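PDB 3PTW: malonyl CoA-acyl carrier protein transacylase, which probably catalyses the transfer of the malonyl group from coenzyme A to acyl carrier protein, the step that supplies malonyl units for fatty acid synthesis. Local coordinates for residues L4-A9 and L98-A103; V16-E21 and I67-A72; F23-E28 and E296-L301; N257-M262 and K284-N289; T291-E296 and E302-K307. One frame throughout, in Å; residues are numbered along the deposited sequence.

In the fold
Four of the five contacts are built on the mixed sheet of the acyl transferase domain or the helices packed against it; contact 2 joins the turn before helix 20-25 to helix 59-79, which packs on strand 4-8. Contacts 1 and 2 are buried, the others partly buried. Contact 1 is aromatic, while contact 2 sets a methionine and a glycine on a threonine. Contacts 3 and 5 share helix 298-315 and Glu296: a phenylalanine meets leucines in the one; in the other a leucine lies on a lysine chain and a buried threonine hydroxyl nears a strand carbonyl. Contact 4, on the face of strand 4-8 opposite contact 1, joins two isoleucines and touches Leu7 through Ile259.

Contact 1: residues L4-A9 and L98-A103; sequences LGFLFA and LIHSGA
Phe6, in the middle of strand 4-8, faces His100 in the last turn of helix 93-100 with their CA atoms 9.5 Å apart, so side chains alone span the distance. The helix closes just beyond, where Gly102 takes a positive phi and its N bonds back to Ile99 O at 2.9 Å, as part of a Schellman motif. Ser101 ties down the same turn by donating from OG to Leu98 O. The CB atoms of Phe6, Phe8 and His100 all point toward the opposite segment. The rotation of His100 sets CG trans to the backbone N (chi1 165°), which carries the imidazole out to the Phe6 ring. There NE2 lies 3.6 Å from Phe6 CD2, and CE1 reaches Phe6 CE2 at 4.0 Å. The two rings are inclined at 46° with centroids 5.3 Å apart, an oblique pairing. Phe8 meets the root of the same side chain, its CZ 4.1 Å from His100 CB. NE2 does more than pack: it is hydrogen-bonded to the backbone O of Ser84, just before strand 86-89. Leu74 of helix 59-79 also touches both Phe6 and His100. The arrangement belongs to the alpha/beta core of acyltransferases, where strand 86-89 leads through a probable nucleophile elbow, touched by Phe8, into helix 93-100.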
# COMPACT_ATOMS: atom_id res chain seq x y z
N LEU A 4 12.12 -3.82 -14.59
CA LEU A 4 11.30 -4.23 -13.43
C LEU A 4 10.88 -3.12 -12.47
O LEU A 4 11.72 -2.34 -12.02
CB LEU A 4 11.98 -5.33 -12.61
CG LEU A 4 12.82 -6.44 -13.26
CD1 LEU A 4 13.26 -7.40 -12.16
CD2 LEU A 4 12.09 -7.19 -14.37
N GLY A 5 9.59 -3.11 -12.12
CA GLY A 5 9.06 -2.25 -11.05
C GLY A 5 8.49 -3.06 -9.90
O GLY A 5 7.77 -4.03 -10.12
N PHE A 6 8.81 -2.69 -8.65
CA PHE A 6 8.31 -3.42 -7.47
C PHE A 6 7.03 -2.77 -6.92
O PHE A 6 6.94 -1.54 -6.83
CB PHE A 6 9.35 -3.45 -6.34
CG PHE A 6 10.51 -4.41 -6.56
CD1 PHE A 6 10.45 -5.42 -7.51
CD2 PHE A 6 11.64 -4.32 -5.76
CE1 PHE A 6 11.53 -6.30 -7.68
CE2 PHE A 6 12.72 -5.20 -5.92
CZ PHE A 6 12.66 -6.19 -6.88
N LEU A 7 6.07 -3.59 -6.55
CA LEU A 7 4.84 -3.11 -5.92
C LEU A 7 4.73 -3.82 -4.58
O LEU A 7 4.85 -5.05 -4.51
CB LEU A 7 3.60 -3.42 -6.78
CG LEU A 7 3.56 -2.92 -8.23
CD1 LEU A 7 2.34 -3.46 -8.94
CD2 LEU A 7 3.63 -1.40 -8.34
N PHE A 8 4.54 -3.05 -3.52
CA PHE A 8 4.48 -3.66 -2.20
C PHE A 8 3.07 -3.69 -1.67
O PHE A 8 2.38 -2.66 -1.67
CB PHE A 8 5.44 -2.96 -1.24
CG PHE A 8 6.88 -3.05 -1.67
CD1 PHE A 8 7.61 -4.23 -1.43
CD2 PHE A 8 7.48 -1.99 -2.34
CE1 PHE A 8 8.93 -4.33 -1.84
CE2 PHE A 8 8.81 -2.09 -2.77
CZ PHE A 8 9.54 -3.26 -2.52
N ALA A 9 2.66 -4.87 -1.22
CA ALA A 9 1.32 -5.12 -0.67
C ALA A 9 0.99 -4.24 0.52
O ALA A 9 1.89 -3.79 1.24
CB ALA A 9 1.18 -6.57 -0.27
N LEU A 98 9.96 2.93 0.43
CA LEU A 98 10.96 3.85 1.00
C LEU A 98 12.08 3.15 1.76
O LEU A 98 13.21 3.62 1.73
CB LEU A 98 10.32 4.92 1.89
CG LEU A 98 9.43 5.96 1.22
CD1 LEU A 98 8.61 6.72 2.28
CD2 LEU A 98 10.22 6.91 0.35
N ILE A 99 11.77 2.04 2.45
CA ILE A 99 12.77 1.18 3.06
C ILE A 99 13.65 0.54 1.99
O ILE A 99 14.87 0.52 2.11
CB ILE A 99 12.15 0.06 3.95
CG1 ILE A 99 11.48 0.65 5.20
CG2 ILE A 99 13.21 -1.02 4.33
CD1 ILE A 99 10.47 -0.30 5.91
N HIS A 100 13.03 0.02 0.94
CA HIS A 100 13.77 -0.59 -0.18
C HIS A 100 14.76 0.44 -0.74
O HIS A 100 15.91 0.10 -1.03
CB HIS A 100 12.78 -1.14 -1.23
CG HIS A 100 13.39 -1.47 -2.55
ND1 HIS A 100 14.48 -2.31 -2.69
CD2 HIS A 100 13.04 -1.10 -3.80
CE1 HIS A 100 14.79 -2.41 -3.97
NE2 HIS A 100 13.92 -1.70 -4.67
N SER A 101 14.32 1.70 -0.81
CA SER A 101 15.16 2.79 -1.31
C SER A 101 16.30 3.18 -0.36
O SER A 101 17.18 3.92 -0.76
CB SER A 101 14.33 4.04 -1.63
OG SER A 101 14.15 4.86 -0.48
N GLY A 102 16.25 2.73 0.89
CA GLY A 102 17.26 3.16 1.87
C GLY A 102 16.95 4.49 2.56
O GLY A 102 17.72 4.94 3.40
N ALA A 103 15.81 5.11 2.22
CA ALA A 103 15.44 6.39 2.83
C ALA A 103 15.08 6.21 4.31
O ALA A 103 15.30 7.10 5.14
CB ALA A 103 14.28 7.00 2.09

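Contact 2: residues V16-E21 and I67-A72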
# COMPACT_ATOMS: atom_id res chain seq x y z
N VAL A 16 -3.49 -14.96 8.06
CA VAL A 16 -2.75 -15.82 8.97
C VAL A 16 -1.89 -16.79 8.16
O VAL A 16 -2.39 -17.46 7.26
CB VAL A 16 -3.71 -16.61 9.90
CG1 VAL A 16 -2.92 -17.42 10.91
CG2 VAL A 16 -4.67 -15.65 10.60
N GLY A 17 -0.61 -16.86 8.50
CA GLY A 17 0.34 -17.73 7.80
C GLY A 17 1.15 -17.01 6.73
O GLY A 17 2.08 -17.59 6.18
N MET A 18 0.83 -15.75 6.42
CA MET A 18 1.65 -15.00 5.47
C MET A 18 3.09 -14.94 6.00
O MET A 18 3.32 -14.94 7.22
CB MET A 18 1.07 -13.61 5.20
CG MET A 18 1.20 -12.62 6.36
SD MET A 18 0.38 -11.06 6.02
CE MET A 18 0.79 -10.16 7.54
N GLY A 19 4.06 -14.96 5.09
CA GLY A 19 5.47 -14.93 5.48
C GLY A 19 6.10 -16.25 5.88
O GLY A 19 7.32 -16.40 5.82
N LYS A 20 5.27 -17.20 6.30
CA LYS A 20 5.77 -18.44 6.87
C LYS A 20 6.62 -19.26 5.90
O LYS A 20 7.68 -19.75 6.29
CB LYS A 20 4.61 -19.28 7.43
CG LYS A 20 5.00 -20.66 7.94
CD LYS A 20 5.41 -20.61 9.39
CE LYS A 20 5.09 -21.92 10.10
NZ LYS A 20 6.24 -22.87 10.09
N GLU A 21 6.19 -19.39 4.65
CA GLU A 21 6.95 -20.21 3.69
C GLU A 21 8.33 -19.63 3.41
O GLU A 21 9.31 -20.38 3.29
CB GLU A 21 6.17 -20.45 2.39
CG GLU A 21 5.00 -21.41 2.56
CD GLU A 21 4.29 -21.73 1.25
OE1 GLU A 21 4.75 -21.32 0.17
OE2 GLU A 21 3.25 -22.41 1.32
N ILE A 67 4.44 -4.97 6.71
CA ILE A 67 5.74 -4.38 6.43
C ILE A 67 6.88 -5.39 6.60
O ILE A 67 7.80 -5.44 5.78
CB ILE A 67 5.98 -3.11 7.29
CG1 ILE A 67 5.05 -1.97 6.83
CG2 ILE A 67 7.45 -2.69 7.27
CD1 ILE A 67 5.20 -1.57 5.37
N THR A 68 6.79 -6.19 7.67
CA THR A 68 7.75 -7.26 7.97
C THR A 68 7.70 -8.35 6.91
O THR A 68 8.74 -8.84 6.47
CB THR A 68 7.46 -7.93 9.36
OG1 THR A 68 7.48 -6.95 10.40
CG2 THR A 68 8.51 -9.01 9.66
N THR A 69 6.49 -8.74 6.55
CA THR A 69 6.26 -9.77 5.55
C THR A 69 6.82 -9.35 4.18
O THR A 69 7.56 -10.11 3.54
CB THR A 69 4.77 -10.15 5.52
OG1 THR A 69 4.46 -10.87 6.73
CG2 THR A 69 4.41 -11.02 4.31
N ASN A 70 6.48 -8.13 3.76
CA ASN A 70 7.02 -7.52 2.54
C ASN A 70 8.56 -7.52 2.49
O ASN A 70 9.16 -7.80 1.46
CB ASN A 70 6.48 -6.08 2.35
CG ASN A 70 4.97 -6.04 2.03
OD1 ASN A 70 4.33 -7.07 1.93
ND2 ASN A 70 4.42 -4.83 1.87
N MET A 71 9.18 -7.23 3.63
CA MET A 71 10.64 -7.15 3.72
C MET A 71 11.29 -8.54 3.65
O MET A 71 12.27 -8.75 2.93
CB MET A 71 11.04 -6.42 5.00
CG MET A 71 12.52 -6.07 5.13
SD MET A 71 13.19 -4.97 3.85
CE MET A 71 14.83 -4.68 4.53
N ALA A 72 10.73 -9.49 4.41
CA ALA A 72 11.19 -10.88 4.40
C ALA A 72 11.20 -11.47 2.99
O ALA A 72 12.13 -12.16 2.63
CB ALA A 72 10.32 -11.72 5.33
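A type II beta turn from Gly17 to Lys20 leads into helix 20-25 and lays Met18 and Gly19 against Thr69 of helix 59-79. The backbones come close here, with Gly19 CA 5.2 Å from Thr69 CA. Gly19 holds the N-cap position of helix 20-25 at a positive phi of 82°, and the turn is closed by Lys20 N to Gly17 O at 3.2 Å. Met18 has its CG lodged between the backbone N and the carbonyl carbon (chi1 71°), and from there the chain runs out extended across Thr69 at about a right angle. It passes the threonine hydroxyl on its way: Thr69 OG1 is 3.7 Å from Met18 CG and 3.8 Å from Met18 CE. The methyl branch faces the turn itself, Thr69 CG2 lying 4.0 Å from Gly19 N. Although buried against these carbons, Thr69 OG1 has a polar partner within its own helix, the backbone O of Ala65. Phe33 of helix 27-40 touches Thr69 as well, and Met18 reaches Pro275, so helix 27-40 borders the contact on the Thr69 side and the loop after strand 269-273 borders it at Met18.

Contact 3: residues F23-E28 and E296-L301; sequences FDNFEE and EDLKSL
Phe26 reaches from the junction of helices 20-25 and 27-40 to the N-capped first turn of helix 298-315, where Leu298 and Leu301 receive it. Its CZ is 3.5 Å from Leu301 CD2, the two side chains coming from opposite directions. Leu301 extends that methyl by holding CG trans to the backbone N (chi1 169°). Further round the ring, Phe26 CE2 meets Leu298 CD1 at 4.1 Å. Leu298 is also crossed by Asn25, whose ND2 lies 3.6 Å from Leu298 CD2. That amide has its polar partner one turn earlier, the backbone O of Glu21, and the apolar contact is made beside this bond. Behind the first shell, Phe22 meets the Phe26 ring, and Leu77 of helix 59-79 touches Leu301. Helix 298-315 starts with a capped N-terminus. Asp297, at the N-cap position, accepts from Ser300 N at OD1 (3.1 Å), a bond that runs nearly along the carboxylate C-O axis. The same oxygen takes a second bond from Ser300 OG, which comes from above the carboxylate plane, and this double hold should fix the rotation of the Asp297 side chain. Glu21 of helix 20-25 accepts from Leu298 N. Ser300 OG in turn accepts from Glu296 N at 2.9 Å in an almost straight bond of 177°.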
# COMPACT_ATOMS: atom_id res chain seq x y z
N PHE A 23 9.84 -17.64 5.61
CA PHE A 23 10.48 -17.75 6.92
C PHE A 23 11.20 -19.09 7.03
O PHE A 23 12.36 -19.13 7.43
CB PHE A 23 9.46 -17.61 8.06
CG PHE A 23 10.05 -17.82 9.44
CD1 PHE A 23 10.54 -16.74 10.17
CD2 PHE A 23 10.12 -19.10 10.00
CE1 PHE A 23 11.10 -16.93 11.44
CE2 PHE A 23 10.68 -19.31 11.26
CZ PHE A 23 11.17 -18.22 11.98
N ASP A 24 10.51 -20.17 6.65
CA ASP A 24 11.04 -21.53 6.76
C ASP A 24 12.06 -21.90 5.70
O ASP A 24 12.82 -22.85 5.88
CB ASP A 24 9.90 -22.55 6.75
CG ASP A 24 8.98 -22.43 7.95
OD1 ASP A 24 9.40 -21.84 8.95
OD2 ASP A 24 7.84 -22.93 7.89
N ASN A 25 12.08 -21.17 4.59
CA ASN A 25 12.87 -21.61 3.44
C ASN A 25 14.03 -20.69 3.07
O ASN A 25 14.90 -21.08 2.30
CB ASN A 25 11.96 -21.84 2.23
CG ASN A 25 10.98 -22.96 2.46
OD1 ASN A 25 11.34 -24.13 2.36
ND2 ASN A 25 9.75 -22.61 2.79
N PHE A 26 14.04 -19.48 3.62
CA PHE A 26 15.13 -18.55 3.37
C PHE A 26 15.65 -17.96 4.67
O PHE A 26 14.88 -17.38 5.44
CB PHE A 26 14.69 -17.47 2.37
CG PHE A 26 14.14 -18.04 1.10
CD1 PHE A 26 15.00 -18.63 0.16
CD2 PHE A 26 12.77 -18.07 0.86
CE1 PHE A 26 14.49 -19.19 -1.01
CE2 PHE A 26 12.25 -18.63 -0.31
CZ PHE A 26 13.12 -19.19 -1.25
N GLU A 27 16.95 -18.12 4.92
CA GLU A 27 17.56 -17.67 6.18
C GLU A 27 17.43 -16.18 6.36
O GLU A 27 17.14 -15.73 7.46
CB GLU A 27 19.04 -18.07 6.26
CG GLU A 27 19.27 -19.49 6.76
CD GLU A 27 18.97 -19.66 8.24
OE1 GLU A 27 19.38 -18.80 9.05
OE2 GLU A 27 18.32 -20.67 8.61
N GLU A 28 17.62 -15.44 5.27
CA GLU A 28 17.49 -13.99 5.26
C GLU A 28 16.06 -13.50 5.54
O GLU A 28 15.86 -12.37 5.99
CB GLU A 28 18.02 -13.41 3.94
CG GLU A 28 17.26 -13.80 2.67
CD GLU A 28 17.79 -15.07 2.00
OE1 GLU A 28 18.44 -15.89 2.68
OE2 GLU A 28 17.53 -15.26 0.79
N GLU A 296 4.35 -14.08 -2.98
CA GLU A 296 3.85 -14.14 -1.59
C GLU A 296 4.19 -15.48 -0.93
O GLU A 296 4.12 -15.62 0.28
CB GLU A 296 2.33 -13.88 -1.52
CG GLU A 296 1.41 -14.99 -2.10
CD GLU A 296 -0.09 -14.64 -2.01
OE1 GLU A 296 -0.58 -14.31 -0.91
OE2 GLU A 296 -0.77 -14.68 -3.06
N ASP A 297 4.54 -16.48 -1.74
CA ASP A 297 4.82 -17.82 -1.23
C ASP A 297 5.73 -18.57 -2.19
O ASP A 297 6.24 -17.98 -3.14
CB ASP A 297 3.53 -18.61 -0.92
CG ASP A 297 2.52 -18.60 -2.07
OD1 ASP A 297 2.92 -18.44 -3.25
OD2 ASP A 297 1.31 -18.75 -1.79
N LEU A 298 5.94 -19.86 -1.93
CA LEU A 298 6.78 -20.68 -2.80
C LEU A 298 6.26 -20.82 -4.23
O LEU A 298 7.03 -20.68 -5.18
CB LEU A 298 7.01 -22.06 -2.17
CG LEU A 298 8.32 -22.30 -1.43
CD1 LEU A 298 8.92 -21.04 -0.81
CD2 LEU A 298 8.15 -23.41 -0.38
N LYS A 299 4.97 -21.10 -4.38
CA LYS A 299 4.39 -21.28 -5.71
C LYS A 299 4.51 -20.01 -6.58
O LYS A 299 4.95 -20.07 -7.73
CB LYS A 299 2.94 -21.77 -5.61
CG LYS A 299 2.34 -22.25 -6.94
CD LYS A 299 0.84 -22.55 -6.85
CE LYS A 299 0.02 -21.32 -6.47
NZ LYS A 299 -1.41 -21.40 -6.93
N SER A 300 4.15 -18.86 -6.02
CA SER A 300 4.24 -17.60 -6.76
C SER A 300 5.69 -17.21 -7.01
O SER A 300 6.01 -16.69 -8.08
CB SER A 300 3.47 -16.50 -6.02
OG SER A 300 4.00 -16.34 -4.72
N LEU A 301 6.57 -17.50 -6.05
CA LEU A 301 8.01 -17.26 -6.23
C LEU A 301 8.55 -17.97 -7.46
O LEU A 301 9.24 -17.37 -8.30
CB LEU A 301 8.82 -17.70 -5.00
CG LEU A 301 10.36 -17.74 -5.16
CD1 LEU A 301 10.98 -16.33 -5.31
CD2 LEU A 301 11.00 -18.45 -3.99

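Contact 4: residues N257-M262 and K284-N289; sequences NDIEKM and KKINKN
Helix 255-264 and the end of helix 278-286 come together at Glu260 and Ile286, whose CA atoms lie 7.8 Å apart; Asn287 is the first residue to leave helical geometry. Ile286 makes the contact with two branches. Its CD1 is 3.9 Å from Ile259 CB and equally near Ile259 CG1, thus resting on the base of that side chain. Its CG2, trans to the backbone N, stands 4.0 Å from Ile259 CG2. The same methyl meets Glu260, whose chain bends at chi2 (128°) and brings OE1 to 4.0 Å from Ile286 CG2, an exposed carboxylate beside an otherwise apolar contact. Both helices pack on one face of the parallel part of the mixed sheet. Helix 255-264 precedes strand 269-273, and helix 278-286 is the connection of the beta-alpha-beta crossover from that strand to 291-295. The far end of Ile259 leads away from Ile286 to strand 4-8, where it touches Leu7, while Ile286 also touches Pro163 in a loop. After the helix the chain makes an Asx turn: Asn289 N donates to Asn287 OD1 at 2.9 Å with an N-H...O angle of 147°. Asn287 OD1 accepts from Val290 N too.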
# COMPACT_ATOMS: atom_id res chain seq x y z
N ASN A 257 -2.19 6.84 -11.07
CA ASN A 257 -1.19 7.77 -11.61
C ASN A 257 0.23 7.24 -11.38
O ASN A 257 1.10 7.35 -12.27
CB ASN A 257 -1.35 9.16 -11.01
CG ASN A 257 -2.79 9.68 -11.07
OD1 ASN A 257 -3.69 9.18 -10.38
ND2 ASN A 257 -2.99 10.71 -11.87
N ASP A 258 0.45 6.67 -10.20
CA ASP A 258 1.74 6.06 -9.84
C ASP A 258 2.13 5.00 -10.86
O ASP A 258 3.24 5.04 -11.39
CB ASP A 258 1.69 5.42 -8.44
CG ASP A 258 1.75 6.44 -7.33
OD1 ASP A 258 2.29 7.55 -7.54
OD2 ASP A 258 1.27 6.13 -6.21
N ILE A 259 1.21 4.09 -11.15
CA ILE A 259 1.46 3.01 -12.12
C ILE A 259 1.77 3.59 -13.50
O ILE A 259 2.74 3.20 -14.14
CB ILE A 259 0.27 2.02 -12.19
CG1 ILE A 259 0.04 1.36 -10.83
CG2 ILE A 259 0.48 0.98 -13.33
CD1 ILE A 259 1.28 0.60 -10.24
N GLU A 260 0.94 4.55 -13.91
CA GLU A 260 1.07 5.23 -15.20
C GLU A 260 2.47 5.82 -15.35
O GLU A 260 3.12 5.65 -16.38
CB GLU A 260 -0.03 6.32 -15.30
CG GLU A 260 -0.88 6.30 -16.58
CD GLU A 260 -2.41 6.29 -16.32
OE1 GLU A 260 -3.08 5.40 -16.89
OE2 GLU A 260 -2.94 7.15 -15.57
N LYS A 261 2.95 6.51 -14.31
CA LYS A 261 4.28 7.09 -14.30
C LYS A 261 5.38 6.04 -14.33
O LYS A 261 6.41 6.21 -15.01
CB LYS A 261 4.46 8.03 -13.10
CG LYS A 261 3.75 9.37 -13.26
CD LYS A 261 4.51 10.28 -14.22
CE LYS A 261 3.62 11.43 -14.69
NZ LYS A 261 2.85 11.06 -15.92
N MET A 262 5.16 4.93 -13.62
CA MET A 262 6.11 3.83 -13.64
C MET A 262 6.28 3.33 -15.08
O MET A 262 7.40 3.13 -15.54
CB MET A 262 5.67 2.70 -12.70
CG MET A 262 5.86 3.03 -11.22
SD MET A 262 5.40 1.73 -10.06
CE MET A 262 6.84 0.65 -10.16
N LYS A 284 -3.12 -4.85 -14.18
CA LYS A 284 -3.63 -5.52 -15.37
C LYS A 284 -4.80 -4.78 -16.02
O LYS A 284 -4.97 -4.85 -17.23
CB LYS A 284 -4.01 -6.98 -15.08
CG LYS A 284 -2.82 -7.89 -14.83
CD LYS A 284 -3.27 -9.25 -14.34
CE LYS A 284 -3.26 -10.30 -15.43
NZ LYS A 284 -3.50 -11.67 -14.84
N LYS A 285 -5.59 -4.09 -15.20
CA LYS A 285 -6.70 -3.24 -15.66
C LYS A 285 -6.26 -1.87 -16.15
O LYS A 285 -6.95 -1.25 -16.97
CB LYS A 285 -7.74 -3.07 -14.55
CG LYS A 285 -8.62 -4.29 -14.35
CD LYS A 285 -9.33 -4.30 -13.01
CE LYS A 285 -9.52 -5.76 -12.59
NZ LYS A 285 -10.56 -5.91 -11.58
N ILE A 286 -5.13 -1.37 -15.64
CA ILE A 286 -4.55 -0.12 -16.11
C ILE A 286 -3.93 -0.34 -17.50
O ILE A 286 -4.18 0.42 -18.45
CB ILE A 286 -3.53 0.48 -15.08
CG1 ILE A 286 -4.27 1.01 -13.83
CG2 ILE A 286 -2.67 1.58 -15.69
CD1 ILE A 286 -3.47 0.90 -12.56
N ASN A 287 -3.15 -1.41 -17.63
CA ASN A 287 -2.44 -1.69 -18.87
C ASN A 287 -2.37 -3.20 -19.05
O ASN A 287 -1.79 -3.92 -18.23
CB ASN A 287 -1.04 -1.05 -18.82
CG ASN A 287 -0.27 -1.22 -20.12
OD1 ASN A 287 0.06 -2.34 -20.54
ND2 ASN A 287 0.06 -0.10 -20.75
N LYS A 288 -2.97 -3.67 -20.14
CA LYS A 288 -3.12 -5.10 -20.39
C LYS A 288 -1.88 -5.74 -21.02
O LYS A 288 -1.82 -6.97 -21.17
CB LYS A 288 -4.34 -5.33 -21.30
CG LYS A 288 -5.17 -6.56 -20.97
CD LYS A 288 -6.47 -6.60 -21.80
CE LYS A 288 -7.45 -5.50 -21.38
NZ LYS A 288 -8.49 -5.24 -22.43
N ASN A 289 -0.89 -4.92 -21.37
CA ASN A 289 0.27 -5.38 -22.14
C ASN A 289 1.51 -5.72 -21.33
O ASN A 289 2.25 -6.63 -21.67
CB ASN A 289 0.63 -4.36 -23.22
CG ASN A 289 -0.49 -4.14 -24.20
OD1 ASN A 289 -0.88 -3.00 -24.46
ND2 ASN A 289 -1.03 -5.23 -24.73

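Contact 5: residues T291-E296 and E302-K307; sequences TVLNVE and EKTLSK
Leu293 sets its two methyls over the inner carbons of Lys307, CD1 lying 3.8 Å and CD2 3.9 Å from Lys307 CG. The two side chains cross at about a right angle, and the lysine chain then bends at chi2 (56°) to run on toward Thr291. There its CE passes 3.8 Å from Thr291 CG2. Beyond that apolar touch a water joins the polar ends: it accepts from Lys307 NZ at 2.8 Å and is hydrogen-bonded to Thr291 OG1. A long, weak ion pair to Glu310 is a further partner of the ammonium group. Strand 291-295, an outermost strand of the mixed sheet, leads by a short turn into helix 298-315, which folds back over it as a beta-alpha unit at the sheet edge. The two segment axes run at 138° and approach to 7.6 Å, broadly opposed but well splayed. Thr304 lies on the inner side of the helix. Its OG1 comes within 2.8 Å of Asn294 O, but the hydroxyl has a single proton and Ser300 O, a turn back in the helix, is a competing acceptor, which leaves the choice between them open. Two carbons also lie against this buried oxygen: Leu293 CB is 3.6 Å from Thr304 OG1, and Val295 CG2 is 3.7 Å from it. Thr304 also touches Ile271 of the neighbouring strand 269-273.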
# COMPACT_ATOMS: atom_id res chain seq x y z
N THR A 291 3.95 -7.11 -18.36
CA THR A 291 4.01 -8.34 -17.61
C THR A 291 3.77 -8.05 -16.13
O THR A 291 4.35 -7.13 -15.55
CB THR A 291 5.35 -9.05 -17.82
OG1 THR A 291 5.58 -9.24 -19.23
CG2 THR A 291 5.35 -10.40 -17.13
N VAL A 292 2.91 -8.85 -15.53
CA VAL A 292 2.55 -8.66 -14.15
C VAL A 292 2.79 -9.98 -13.42
O VAL A 292 2.31 -11.02 -13.85
CB VAL A 292 1.07 -8.22 -14.02
CG1 VAL A 292 0.62 -8.29 -12.57
CG2 VAL A 292 0.88 -6.81 -14.55
N LEU A 293 3.58 -9.91 -12.35
CA LEU A 293 3.90 -11.08 -11.54
C LEU A 293 3.75 -10.74 -10.06
O LEU A 293 3.58 -9.57 -9.70
CB LEU A 293 5.33 -11.56 -11.83
CG LEU A 293 5.70 -11.85 -13.29
CD1 LEU A 293 7.21 -11.97 -13.45
CD2 LEU A 293 4.99 -13.11 -13.82
N ASN A 294 3.80 -11.77 -9.21
CA ASN A 294 3.70 -11.57 -7.77
C ASN A 294 4.47 -12.63 -7.00
O ASN A 294 4.63 -13.76 -7.48
CB ASN A 294 2.23 -11.51 -7.30
CG ASN A 294 1.60 -12.90 -7.18
OD1 ASN A 294 1.11 -13.44 -8.17
ND2 ASN A 294 1.63 -13.49 -5.98
N VAL A 295 4.97 -12.25 -5.82
CA VAL A 295 5.57 -13.21 -4.89
C VAL A 295 4.98 -13.03 -3.49
O VAL A 295 5.08 -11.95 -2.91
CB VAL A 295 7.13 -13.13 -4.81
CG1 VAL A 295 7.69 -14.36 -4.12
CG2 VAL A 295 7.77 -12.98 -6.20
N GLU A 296 4.35 -14.08 -2.98
CA GLU A 296 3.85 -14.14 -1.59
C GLU A 296 4.19 -15.48 -0.93
O GLU A 296 4.12 -15.62 0.28
CB GLU A 296 2.33 -13.88 -1.52
CG GLU A 296 1.41 -14.99 -2.10
CD GLU A 296 -0.09 -14.64 -2.01
OE1 GLU A 296 -0.58 -14.31 -0.91
OE2 GLU A 296 -0.77 -14.68 -3.06
N GLU A 302 8.22 -19.26 -7.54
CA GLU A 302 8.72 -20.14 -8.58
C GLU A 302 8.15 -19.77 -9.94
O GLU A 302 8.88 -19.77 -10.93
CB GLU A 302 8.42 -21.61 -8.25
CG GLU A 302 9.13 -22.12 -6.99
CD GLU A 302 10.65 -22.17 -7.11
OE1 GLU A 302 11.25 -21.25 -7.73
OE2 GLU A 302 11.26 -23.12 -6.57
N LYS A 303 6.86 -19.43 -9.97
CA LYS A 303 6.22 -18.88 -11.16
C LYS A 303 6.96 -17.61 -11.60
O LYS A 303 7.33 -17.47 -12.76
CB LYS A 303 4.73 -18.60 -10.88
CG LYS A 303 3.97 -17.87 -11.98
CD LYS A 303 2.46 -18.11 -11.84
CE LYS A 303 1.66 -17.16 -12.75
NZ LYS A 303 0.34 -17.74 -13.20
N THR A 304 7.21 -16.71 -10.64
CA THR A 304 7.89 -15.45 -10.93
C THR A 304 9.33 -15.66 -11.43
O THR A 304 9.70 -15.14 -12.49
CB THR A 304 7.83 -14.50 -9.71
OG1 THR A 304 6.48 -14.10 -9.51
CG2 THR A 304 8.66 -13.25 -9.92
N LEU A 305 10.11 -16.45 -10.71
CA LEU A 305 11.48 -16.75 -11.12
C LEU A 305 11.52 -17.43 -12.49
O LEU A 305 12.41 -17.15 -13.31
CB LEU A 305 12.21 -17.63 -10.09
CG LEU A 305 12.49 -17.09 -8.68
CD1 LEU A 305 13.23 -18.14 -7.86
CD2 LEU A 305 13.26 -15.77 -8.69
N SER A 306 10.56 -18.32 -12.73
CA SER A 306 10.45 -19.01 -14.02
C SER A 306 10.23 -18.02 -15.18
O SER A 306 10.89 -18.12 -16.23
CB SER A 306 9.34 -20.06 -13.98
OG SER A 306 9.56 -21.04 -14.96
N LYS A 307 9.33 -17.06 -14.97
CA LYS A 307 9.10 -16.00 -15.96
C LYS A 307 10.36 -15.13 -16.15
O LYS A 307 10.73 -14.81 -17.28
CB LYS A 307 7.89 -15.14 -15.58
CG LYS A 307 7.57 -14.02 -16.58
CD LYS A 307 7.37 -14.55 -18.00
CE LYS A 307 6.78 -13.48 -18.89
NZ LYS A 307 6.64 -13.95 -20.30
O HOH W 1 5.76 -11.45 -21.07